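Hypothetical nigD-like protein (PDB 3QWN) is of unknown exact function but, as a NigD-like protein, probably serves as an immunity protein or antitoxin in the gut bacterium Bacteroides caccae. Local coordinates at residues T16-T21 against N50-V55; G23-L28 against A70-L75; V100-I105 against F185-Y190; I115-V120 against N159-L164. All coordinates share one frame; numbering follows the deposited sequence.

Interaction 1 of 4, residues T16-T21 against N50-V55; sequences TVKAGT and NTSRRV
Strands 13-19 and 52-63 close the N-terminal OB domain on itself: they are the first and last strands across its five-stranded sheet, and pair antiparallel. Val17 and Arg53 form a hydrogen-bonded pair, with Val17 N to Arg53 O at 2.9 Å and an N-H...O angle of 170°, answered by Arg53 N to Val17 O. Ala19 N continues the ladder to Thr51 O, almost along the C=O axis. Past the regular strands, Asn50 N reaches Gly20 O at 3.0 Å from above the carbonyl plane, not along a lone pair. On the face of Val17 and Arg53, CG2 of Val17, in the crowded position between its backbone N and carbonyl carbon, meets CG2 of Val55 at 3.8 Å, crossing at about a right angle; Leu75 touches both. On the face of Thr16 and Ser52, Lys18 runs extended, its CG 3.3 Å from Ser52 OG. Thr16 OG1 lies at the edge of the Arg54 guanidinium, in its plane but 3.7 Å from NH1. That guanidinium, buried, is gripped by Asp31 in a salt bridge through NH1 and by Asn113 and Ser165 through NH2 and NE. The direct polar links across the seam are thus all backbone to backbone, Val17 and Val55 adding apolar packing, while Arg54 turns its charge to Asp31 and its other hydrogen bonds to the C-terminal half, probably helping to fix how the domains sit together.

Interaction 2 of 4, residues G23-L28 against A70-L75; sequences GSIQTL and AVIYSL
Ile72 leaves strand 68-77 with CG1 anti to its own carbonyl carbon (chi1 -60°) and then runs on extended through chi2, so the chain projects from CB straight into the interior of the N-terminal domain. CG1 meets a partner first: Leu28 CD1 lies 3.9 Å from Ile72 CG1, the side chains crossing obliquely. One bond further, the terminal CD1 of Ile72 packs against Ile25 CG2 at 3.7 Å, and Leu28 CD1 lies 4.2 Å from that same Ile72 CD1. The tip thus sits against both Ile25 and Leu28, the residues of 23-28 that meet strand 70-75. Strands 25-30 and 68-77 are not neighbours in the OB-domain sheet; they face each other across its interior, the axes of segments 25-28 and 70-75 coming within 8.2 Å, their chain directions 110° apart, so side chains and not backbone make the contact. Ile25 meets Ile72 at about a right angle with its CG2, while its other branch, CG1, stands 4.0 Å from Leu75 CD1, tip to tip. At the far end Leu28 CB and Ala70 CB approach to 4.2 Å, the methyl of Ala70 meeting the root of the leucine. Classic beta bulges at Gln26-Thr27, opposite Lys18, and at Tyr73-Ser74, opposite Asn58, interrupt the alternation of the two strands. Val38 of strand 36-41 also touches Ile72, and Ile47 packs on Ile25.

Interaction 3 of 4, residues V100-I105 against F185-Y190; sequences VDVVSI and FKYYTY
Two hydrogen bonds hold Val100 to the end of strand 181-190. The hydroxyl of Thr189, placed anti to its backbone N (chi1 -165°), donates to Val100 O at 2.7 Å from OG1, coming in somewhat above the carbonyl plane. Val100 N donates to Tyr188 O at 3.2 Å, in the carbonyl plane, using both its polar groups. Asp101 OD1 is also near that hydroxyl, but at a poor angle. A water makes the next link, accepting from Val102 N at 3.1 Å and hydrogen-bonding to Tyr187 OH at 2.6 Å. Between these polar points lies the Tyr187 ring, its CG in the crowded position between backbone N and carbonyl carbon (chi1 68°). Val102 CG2 sits over the middle of one face, 3.6 Å from the ring centroid, a well-centred CH-pi contact, while Val100 O lies at the ring edge in its plane. The same methyl reaches the edge of the Phe185 ring, and Ile105 CD1 comes obliquely to Phe185 CD2 at 3.6 Å. The chain turns a corner at Val103, with a classic beta bulge at Val103-Ser104 opposite Ile115, so Val102 and Ile105 both point to strand 181-190. Leu147 packs beside Val100, Phe185 and Tyr187, and Tyr202 touches Val102 and Ile105. Bonded at Val100, just before its own strand begins, the chain diverges from 181-190 toward Ile105, and aromatic and aliphatic side chains fill the gap between the sheets of the C-terminal sandwich.

Interaction 4 of 4, residues I115-V120 against N159-L164; sequences ILNLKV and NRRAYL
Asn117 holds CG anti to its backbone N (chi1 -170°), whereas Asn159 has CG anti to its carbonyl carbon (chi1 -67°), and these settings swing the two amides together on one face of an antiparallel pair. Asn117 ND2 donates to Asn159 OD1 at 3.0 Å; the acceptor lies in the amide plane of Asn117, but the donor stands above that of Asn159, the planes being 50° apart. Lys119, bent at chi2, runs alongside, its CE 3.3 Å from the same OD1. Underneath, Leu116 and Ala162 exchange backbone bonds, Leu116 N reaching Ala162 O at 2.8 Å and nearly straight, and Leu118 and Arg160 do likewise. At the other end of the asparagine face, Ile115 CG2 packs on Arg161 CD at 3.6 Å and Ile115 CG1 on Tyr163 CD1. On the opposite face Leu118 CD1 meets Ala162 CB at 3.7 Å, and Leu116 CD1 meets Leu164 CD1. Val120 CG1 lies over one face of the Arg160 guanidinium, 3.9 Å from CZ. Strand 111-120 is the middle of three, with 101-108 along its other side; Phe128 of strand 127-133 touches Leu116, Leu118, Ala162 and Leu164, joining this sheet to the facing one of the C-terminal sandwich.

From the N terminus, strand 13-19 leads into strand 25-30, and two contacts then cross along the chain: interaction 1 closes with 50-55 before 70-75 returns to complete interaction 2. Their centres lie 9 Å apart, joined by probable backbone hydrogen bonds between Lys18 and both Gln26 and Thr27; interaction 1 joins the first and last strands of the N-terminal sheet and interaction 2 packs its interior. The chain then enters the C-terminal sandwich. Interaction 3 closes the longer loop, from 100-105 to 185-190, joining its two sheets, and interaction 4 is nested inside it, pairing strands within one sheet. Those two touch where 101-103 runs beside 115-117. Neither touches interaction 1 or 2.

Interaction 1 of 4, residues T16-T21 against N50-V55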
# COMPACT_ATOMS: atom_id res chain seq x y z
N THR A 16 5.81 9.75 -0.49
CA THR A 16 4.79 10.73 -0.17
C THR A 16 5.14 12.01 -0.96
O THR A 16 6.31 12.36 -1.06
CB THR A 16 4.65 10.96 1.34
OG1 THR A 16 4.38 9.71 1.96
CG2 THR A 16 3.53 11.92 1.68
N VAL A 17 4.17 12.62 -1.60
CA VAL A 17 4.40 13.89 -2.30
C VAL A 17 3.50 14.94 -1.67
O VAL A 17 2.42 14.61 -1.19
CB VAL A 17 4.23 13.84 -3.84
CG1 VAL A 17 5.30 12.98 -4.49
CG2 VAL A 17 2.83 13.38 -4.25
N LYS A 18 3.95 16.20 -1.66
CA LYS A 18 3.19 17.36 -1.20
C LYS A 18 3.14 18.37 -2.31
O LYS A 18 4.12 18.53 -3.06
CB LYS A 18 3.76 18.01 0.08
CG LYS A 18 4.18 17.02 1.17
CD LYS A 18 4.31 17.66 2.54
CE LYS A 18 4.49 16.54 3.56
NZ LYS A 18 4.82 17.01 4.93
N ALA A 19 1.98 19.02 -2.42
CA ALA A 19 1.66 20.10 -3.32
C ALA A 19 1.63 21.41 -2.55
O ALA A 19 1.36 21.43 -1.33
CB ALA A 19 0.32 19.87 -3.99
N GLY A 20 1.88 22.50 -3.26
CA GLY A 20 1.81 23.82 -2.71
C GLY A 20 0.51 24.44 -3.16
O GLY A 20 -0.42 23.73 -3.54
N THR A 21 0.47 25.78 -3.18
CA THR A 21 -0.73 26.54 -3.41
C THR A 21 -1.34 26.39 -4.80
O THR A 21 -2.55 26.61 -4.94
CB THR A 21 -0.48 27.99 -3.07
OG1 THR A 21 0.51 28.53 -3.95
CG2 THR A 21 -0.02 28.14 -1.63
N ASN A 50 -2.04 22.26 -1.52
CA ASN A 50 -1.62 22.11 -0.14
C ASN A 50 -2.08 20.78 0.47
O ASN A 50 -2.56 20.77 1.61
CB ASN A 50 -2.12 23.29 0.72
CG ASN A 50 -1.52 24.63 0.36
OD1 ASN A 50 -0.31 24.79 0.19
ND2 ASN A 50 -2.37 25.62 0.33
N THR A 51 -1.92 19.67 -0.28
CA THR A 51 -2.24 18.32 0.22
C THR A 51 -1.04 17.44 0.06
O THR A 51 -0.10 17.80 -0.65
CB THR A 51 -3.49 17.71 -0.45
OG1 THR A 51 -3.24 17.47 -1.85
CG2 THR A 51 -4.76 18.54 -0.24
N SER A 52 -1.08 16.28 0.73
CA SER A 52 -0.10 15.18 0.64
C SER A 52 -0.78 13.94 0.13
O SER A 52 -1.94 13.66 0.49
CB SER A 52 0.53 14.86 2.00
OG SER A 52 1.35 15.93 2.41
N ARG A 53 -0.08 13.20 -0.71
CA ARG A 53 -0.56 11.94 -1.25
C ARG A 53 0.53 10.90 -1.18
O ARG A 53 1.69 11.20 -1.46
CB ARG A 53 -1.05 12.09 -2.70
CG ARG A 53 -2.22 13.02 -2.84
CD ARG A 53 -2.89 12.91 -4.19
NE ARG A 53 -3.83 11.79 -4.21
CZ ARG A 53 -5.10 11.86 -3.83
NH1 ARG A 53 -5.59 13.00 -3.35
NH2 ARG A 53 -5.88 10.80 -3.90
N ARG A 54 0.14 9.68 -0.78
CA ARG A 54 0.95 8.46 -0.79
C ARG A 54 0.84 7.94 -2.24
O ARG A 54 -0.28 7.65 -2.68
CB ARG A 54 0.40 7.48 0.26
CG ARG A 54 1.10 6.12 0.38
CD ARG A 54 2.42 6.26 1.05
NE ARG A 54 3.11 5.00 1.30
CZ ARG A 54 4.36 4.93 1.75
NH1 ARG A 54 5.06 6.04 1.98
NH2 ARG A 54 4.94 3.75 1.95
N VAL A 55 1.97 7.89 -2.99
CA VAL A 55 1.98 7.53 -4.42
C VAL A 55 3.18 6.63 -4.77
O VAL A 55 4.10 6.48 -3.97
CB VAL A 55 2.04 8.85 -5.30
CG1 VAL A 55 0.76 9.69 -5.20
CG2 VAL A 55 3.27 9.71 -4.97

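Interaction 2 of 4, residues G23-L28 against A70-L75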
# COMPACT_ATOMS: atom_id res chain seq x y z
N GLY A 23 -1.00 23.41 -6.65
CA GLY A 23 -1.21 21.98 -6.89
C GLY A 23 -0.01 21.22 -7.43
O GLY A 23 -0.00 19.99 -7.46
N SER A 24 1.01 21.97 -7.86
CA SER A 24 2.25 21.38 -8.37
C SER A 24 3.01 20.73 -7.23
O SER A 24 2.85 21.16 -6.08
CB SER A 24 3.09 22.46 -9.05
OG SER A 24 3.45 23.47 -8.12
N ILE A 25 3.74 19.66 -7.51
CA ILE A 25 4.47 18.88 -6.50
C ILE A 25 5.74 19.64 -6.10
O ILE A 25 6.58 19.92 -6.94
CB ILE A 25 4.77 17.44 -6.98
CG1 ILE A 25 3.49 16.73 -7.48
CG2 ILE A 25 5.50 16.63 -5.86
CD1 ILE A 25 2.39 16.45 -6.38
N GLN A 26 5.86 19.94 -4.81
CA GLN A 26 6.97 20.74 -4.30
C GLN A 26 7.88 19.92 -3.43
O GLN A 26 9.03 20.30 -3.25
CB GLN A 26 6.44 21.94 -3.48
CG GLN A 26 5.29 22.72 -4.10
CD GLN A 26 5.69 23.88 -5.00
OE1 GLN A 26 5.19 25.00 -4.83
NE2 GLN A 26 6.51 23.62 -6.03
N THR A 27 7.36 18.83 -2.88
CA THR A 27 8.08 17.96 -1.95
C THR A 27 7.82 16.49 -2.23
O THR A 27 6.70 16.11 -2.53
CB THR A 27 7.63 18.30 -0.54
OG1 THR A 27 8.03 19.64 -0.33
CG2 THR A 27 8.23 17.38 0.54
N LEU A 28 8.87 15.68 -2.06
CA LEU A 28 8.86 14.24 -2.21
C LEU A 28 9.52 13.69 -0.95
O LEU A 28 10.57 14.17 -0.55
CB LEU A 28 9.57 13.79 -3.53
CG LEU A 28 9.59 12.30 -3.75
CD1 LEU A 28 9.36 11.95 -5.18
CD2 LEU A 28 10.82 11.69 -3.19
N ALA A 70 14.96 16.58 -5.54
CA ALA A 70 14.36 15.48 -6.26
C ALA A 70 13.86 15.94 -7.61
O ALA A 70 13.26 17.00 -7.69
CB ALA A 70 13.19 14.89 -5.46
N VAL A 71 14.08 15.12 -8.65
CA VAL A 71 13.57 15.26 -10.02
C VAL A 71 12.61 14.09 -10.23
O VAL A 71 13.02 12.93 -10.08
CB VAL A 71 14.69 15.32 -11.08
CG1 VAL A 71 14.08 15.41 -12.49
CG2 VAL A 71 15.57 16.53 -10.82
N ILE A 72 11.32 14.38 -10.50
CA ILE A 72 10.29 13.36 -10.68
C ILE A 72 10.14 13.04 -12.15
O ILE A 72 9.91 13.93 -12.96
CB ILE A 72 8.93 13.78 -10.03
CG1 ILE A 72 9.09 14.00 -8.51
CG2 ILE A 72 7.80 12.76 -10.33
CD1 ILE A 72 7.94 14.79 -7.88
N TYR A 73 10.23 11.76 -12.49
CA TYR A 73 10.09 11.28 -13.87
C TYR A 73 8.73 10.64 -14.09
O TYR A 73 8.20 10.75 -15.18
CB TYR A 73 11.24 10.31 -14.24
CG TYR A 73 12.57 11.03 -14.27
CD1 TYR A 73 12.93 11.84 -15.35
CD2 TYR A 73 13.45 10.96 -13.19
CE1 TYR A 73 14.12 12.57 -15.34
CE2 TYR A 73 14.64 11.66 -13.18
CZ TYR A 73 14.98 12.47 -14.25
OH TYR A 73 16.18 13.16 -14.24
N SER A 74 8.16 10.00 -13.07
CA SER A 74 6.80 9.42 -13.17
C SER A 74 6.11 9.40 -11.82
O SER A 74 6.78 9.38 -10.81
CB SER A 74 6.79 8.03 -13.80
OG SER A 74 7.13 7.03 -12.87
N LEU A 75 4.80 9.50 -11.83
CA LEU A 75 3.92 9.46 -10.67
C LEU A 75 2.70 8.69 -10.99
O LEU A 75 2.14 8.87 -12.07
CB LEU A 75 3.47 10.85 -10.20
CG LEU A 75 4.41 11.72 -9.41
CD1 LEU A 75 3.79 13.11 -9.23
CD2 LEU A 75 4.78 11.11 -8.05

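Interaction 3 of 4, residues V100-I105 against F185-Y190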
# COMPACT_ATOMS: atom_id res chain seq x y z
N VAL A 100 -4.26 -13.28 -6.16
CA VAL A 100 -3.11 -12.40 -6.39
C VAL A 100 -1.87 -13.15 -5.90
O VAL A 100 -1.98 -14.12 -5.14
CB VAL A 100 -3.22 -10.99 -5.70
CG1 VAL A 100 -4.49 -10.24 -6.06
CG2 VAL A 100 -3.01 -11.05 -4.18
N ASP A 101 -0.69 -12.66 -6.31
CA ASP A 101 0.58 -13.10 -5.77
C ASP A 101 1.18 -11.92 -5.00
O ASP A 101 0.98 -10.77 -5.40
CB ASP A 101 1.55 -13.59 -6.86
CG ASP A 101 1.15 -14.88 -7.56
OD1 ASP A 101 0.42 -15.70 -6.94
OD2 ASP A 101 1.57 -15.07 -8.71
N VAL A 102 1.86 -12.19 -3.90
CA VAL A 102 2.56 -11.14 -3.18
C VAL A 102 4.01 -11.16 -3.72
O VAL A 102 4.67 -12.19 -3.63
CB VAL A 102 2.47 -11.25 -1.65
CG1 VAL A 102 3.41 -10.24 -0.97
CG2 VAL A 102 1.03 -11.08 -1.17
N VAL A 103 4.47 -10.05 -4.33
CA VAL A 103 5.84 -9.92 -4.84
C VAL A 103 6.78 -9.52 -3.69
O VAL A 103 7.84 -10.09 -3.55
CB VAL A 103 5.89 -8.88 -6.00
CG1 VAL A 103 7.32 -8.63 -6.47
CG2 VAL A 103 5.02 -9.34 -7.16
N SER A 104 6.39 -8.50 -2.91
CA SER A 104 7.14 -7.95 -1.80
C SER A 104 6.15 -7.34 -0.80
O SER A 104 5.11 -6.86 -1.22
CB SER A 104 8.15 -6.93 -2.31
OG SER A 104 8.98 -6.36 -1.31
N ILE A 105 6.41 -7.47 0.49
CA ILE A 105 5.52 -6.98 1.56
C ILE A 105 6.41 -6.55 2.75
O ILE A 105 7.38 -7.23 3.07
CB ILE A 105 4.46 -8.06 1.97
CG1 ILE A 105 3.41 -7.48 2.96
CG2 ILE A 105 5.11 -9.41 2.43
CD1 ILE A 105 2.15 -8.30 3.08
N PHE A 185 -1.27 -11.03 8.04
CA PHE A 185 -1.90 -10.81 6.74
C PHE A 185 -2.13 -12.11 5.97
O PHE A 185 -1.21 -12.90 5.77
CB PHE A 185 -1.04 -9.83 5.90
CG PHE A 185 -1.55 -9.59 4.50
CD1 PHE A 185 -2.65 -8.76 4.27
CD2 PHE A 185 -0.93 -10.19 3.40
CE1 PHE A 185 -3.11 -8.55 2.97
CE2 PHE A 185 -1.39 -9.96 2.10
CZ PHE A 185 -2.48 -9.14 1.89
N LYS A 186 -3.39 -12.31 5.54
CA LYS A 186 -3.85 -13.44 4.72
C LYS A 186 -4.34 -12.93 3.37
O LYS A 186 -4.79 -11.79 3.26
CB LYS A 186 -4.96 -14.21 5.43
CG LYS A 186 -4.46 -15.22 6.46
CD LYS A 186 -5.61 -15.94 7.14
CE LYS A 186 -5.19 -16.61 8.43
NZ LYS A 186 -6.26 -17.49 8.98
N TYR A 187 -4.28 -13.78 2.35
CA TYR A 187 -4.72 -13.42 0.99
C TYR A 187 -4.95 -14.69 0.19
O TYR A 187 -4.29 -15.71 0.44
CB TYR A 187 -3.67 -12.51 0.27
CG TYR A 187 -2.36 -13.21 -0.07
CD1 TYR A 187 -1.44 -13.53 0.92
CD2 TYR A 187 -2.06 -13.56 -1.38
CE1 TYR A 187 -0.25 -14.21 0.62
CE2 TYR A 187 -0.89 -14.25 -1.70
CZ TYR A 187 0.02 -14.56 -0.70
OH TYR A 187 1.21 -15.17 -1.05
N TYR A 188 -5.88 -14.64 -0.77
CA TYR A 188 -6.14 -15.78 -1.64
C TYR A 188 -5.22 -15.73 -2.82
O TYR A 188 -4.99 -14.66 -3.40
CB TYR A 188 -7.61 -15.83 -2.06
CG TYR A 188 -8.52 -16.40 -0.99
CD1 TYR A 188 -8.83 -15.67 0.16
CD2 TYR A 188 -9.10 -17.66 -1.13
CE1 TYR A 188 -9.68 -16.18 1.14
CE2 TYR A 188 -9.93 -18.20 -0.14
CZ TYR A 188 -10.22 -17.45 0.99
OH TYR A 188 -11.06 -17.92 1.99
N THR A 189 -4.65 -16.88 -3.16
CA THR A 189 -3.69 -17.07 -4.25
C THR A 189 -3.93 -18.44 -4.89
O THR A 189 -4.67 -19.25 -4.33
CB THR A 189 -2.24 -16.92 -3.70
OG1 THR A 189 -1.32 -16.76 -4.78
CG2 THR A 189 -1.83 -18.07 -2.77
N TYR A 190 -3.32 -18.72 -6.04
CA TYR A 190 -3.45 -20.03 -6.67
C TYR A 190 -2.36 -20.96 -6.18
O TYR A 190 -1.22 -20.53 -6.06
CB TYR A 190 -3.36 -19.93 -8.20
CG TYR A 190 -4.59 -19.36 -8.87
CD1 TYR A 190 -5.83 -19.99 -8.75
CD2 TYR A 190 -4.51 -18.20 -9.66
CE1 TYR A 190 -6.97 -19.48 -9.39
CE2 TYR A 190 -5.64 -17.69 -10.31
CZ TYR A 190 -6.86 -18.34 -10.18
OH TYR A 190 -7.97 -17.84 -10.81
O HOH W 1 2.18 -15.27 -3.50

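Interaction 4 of 4, residues I115-V120 against N159-L164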
# COMPACT_ATOMS: atom_id res chain seq x y z
N ILE A 115 3.54 -5.06 -2.86
CA ILE A 115 3.53 -5.13 -4.31
C ILE A 115 2.86 -6.46 -4.64
O ILE A 115 3.31 -7.52 -4.19
CB ILE A 115 4.93 -5.01 -4.92
CG1 ILE A 115 5.63 -3.71 -4.48
CG2 ILE A 115 4.84 -5.13 -6.44
CD1 ILE A 115 7.12 -3.60 -4.93
N LEU A 116 1.76 -6.39 -5.38
CA LEU A 116 1.03 -7.58 -5.79
C LEU A 116 1.21 -7.83 -7.26
O LEU A 116 1.45 -6.91 -8.03
CB LEU A 116 -0.48 -7.43 -5.48
CG LEU A 116 -0.91 -7.05 -4.06
CD1 LEU A 116 -2.41 -6.88 -3.99
CD2 LEU A 116 -0.43 -8.09 -3.02
N ASN A 117 1.09 -9.09 -7.66
CA ASN A 117 1.05 -9.45 -9.07
C ASN A 117 -0.33 -10.01 -9.34
O ASN A 117 -0.81 -10.90 -8.62
CB ASN A 117 2.16 -10.40 -9.55
CG ASN A 117 2.16 -10.48 -11.06
OD1 ASN A 117 2.52 -9.52 -11.77
ND2 ASN A 117 1.59 -11.57 -11.58
N LEU A 118 -0.96 -9.45 -10.35
CA LEU A 118 -2.30 -9.75 -10.84
C LEU A 118 -2.25 -10.22 -12.26
O LEU A 118 -1.36 -9.81 -13.02
CB LEU A 118 -3.11 -8.42 -10.83
CG LEU A 118 -3.87 -8.02 -9.60
CD1 LEU A 118 -2.93 -7.60 -8.48
CD2 LEU A 118 -4.75 -6.86 -9.93
N LYS A 119 -3.24 -10.98 -12.66
CA LYS A 119 -3.47 -11.37 -14.03
C LYS A 119 -4.76 -10.65 -14.39
O LYS A 119 -5.80 -10.85 -13.75
CB LYS A 119 -3.49 -12.91 -14.23
CG LYS A 119 -2.10 -13.55 -14.36
CD LYS A 119 -1.67 -13.76 -15.83
CE LYS A 119 -0.58 -14.79 -16.01
NZ LYS A 119 -0.21 -14.95 -17.45
N VAL A 120 -4.64 -9.67 -15.32
CA VAL A 120 -5.72 -8.78 -15.74
C VAL A 120 -5.97 -8.88 -17.26
O VAL A 120 -5.31 -9.64 -17.97
CB VAL A 120 -5.39 -7.30 -15.34
CG1 VAL A 120 -5.12 -7.17 -13.85
CG2 VAL A 120 -4.22 -6.74 -16.17
N ASN A 159 0.04 -10.07 -16.84
CA ASN A 159 0.58 -9.74 -15.54
C ASN A 159 0.65 -8.24 -15.37
O ASN A 159 1.01 -7.52 -16.30
CB ASN A 159 1.97 -10.37 -15.33
CG ASN A 159 1.95 -11.88 -15.26
OD1 ASN A 159 1.22 -12.49 -14.46
ND2 ASN A 159 2.75 -12.52 -16.08
N ARG A 160 0.22 -7.78 -14.22
CA ARG A 160 0.20 -6.37 -13.85
C ARG A 160 0.42 -6.28 -12.37
O ARG A 160 -0.13 -7.06 -11.60
CB ARG A 160 -1.14 -5.71 -14.25
CG ARG A 160 -1.12 -4.17 -14.35
CD ARG A 160 -2.33 -3.54 -13.65
NE ARG A 160 -3.51 -3.43 -14.52
CZ ARG A 160 -4.77 -3.28 -14.10
NH1 ARG A 160 -5.05 -3.24 -12.79
NH2 ARG A 160 -5.77 -3.20 -14.98
N ARG A 161 1.24 -5.34 -11.95
CA ARG A 161 1.49 -5.08 -10.55
C ARG A 161 0.49 -4.11 -10.00
O ARG A 161 0.02 -3.22 -10.72
CB ARG A 161 2.89 -4.50 -10.33
CG ARG A 161 3.98 -5.55 -10.42
CD ARG A 161 5.31 -4.99 -10.03
NE ARG A 161 6.31 -6.06 -9.99
CZ ARG A 161 7.51 -5.95 -9.45
NH1 ARG A 161 7.88 -4.80 -8.89
NH2 ARG A 161 8.34 -6.98 -9.44
N ALA A 162 0.16 -4.30 -8.72
CA ALA A 162 -0.70 -3.42 -7.95
C ALA A 162 0.05 -3.04 -6.69
O ALA A 162 0.86 -3.82 -6.20
CB ALA A 162 -2.02 -4.07 -7.63
N TYR A 163 -0.16 -1.82 -6.23
CA TYR A 163 0.56 -1.29 -5.09
C TYR A 163 -0.42 -0.87 -4.01
O TYR A 163 -1.31 -0.08 -4.27
CB TYR A 163 1.42 -0.09 -5.55
CG TYR A 163 2.35 -0.46 -6.69
CD1 TYR A 163 3.58 -1.07 -6.44
CD2 TYR A 163 1.99 -0.22 -8.02
CE1 TYR A 163 4.45 -1.41 -7.50
CE2 TYR A 163 2.84 -0.57 -9.08
CZ TYR A 163 4.07 -1.13 -8.81
OH TYR A 163 4.91 -1.43 -9.87
N LEU A 164 -0.25 -1.41 -2.79
CA LEU A 164 -1.08 -1.10 -1.63
C LEU A 164 -0.23 -0.56 -0.47
O LEU A 164 0.85 -1.05 -0.21
CB LEU A 164 -1.83 -2.37 -1.16
CG LEU A 164 -3.18 -2.68 -1.82
CD1 LEU A 164 -3.03 -3.17 -3.27
CD2 LEU A 164 -3.89 -3.72 -1.04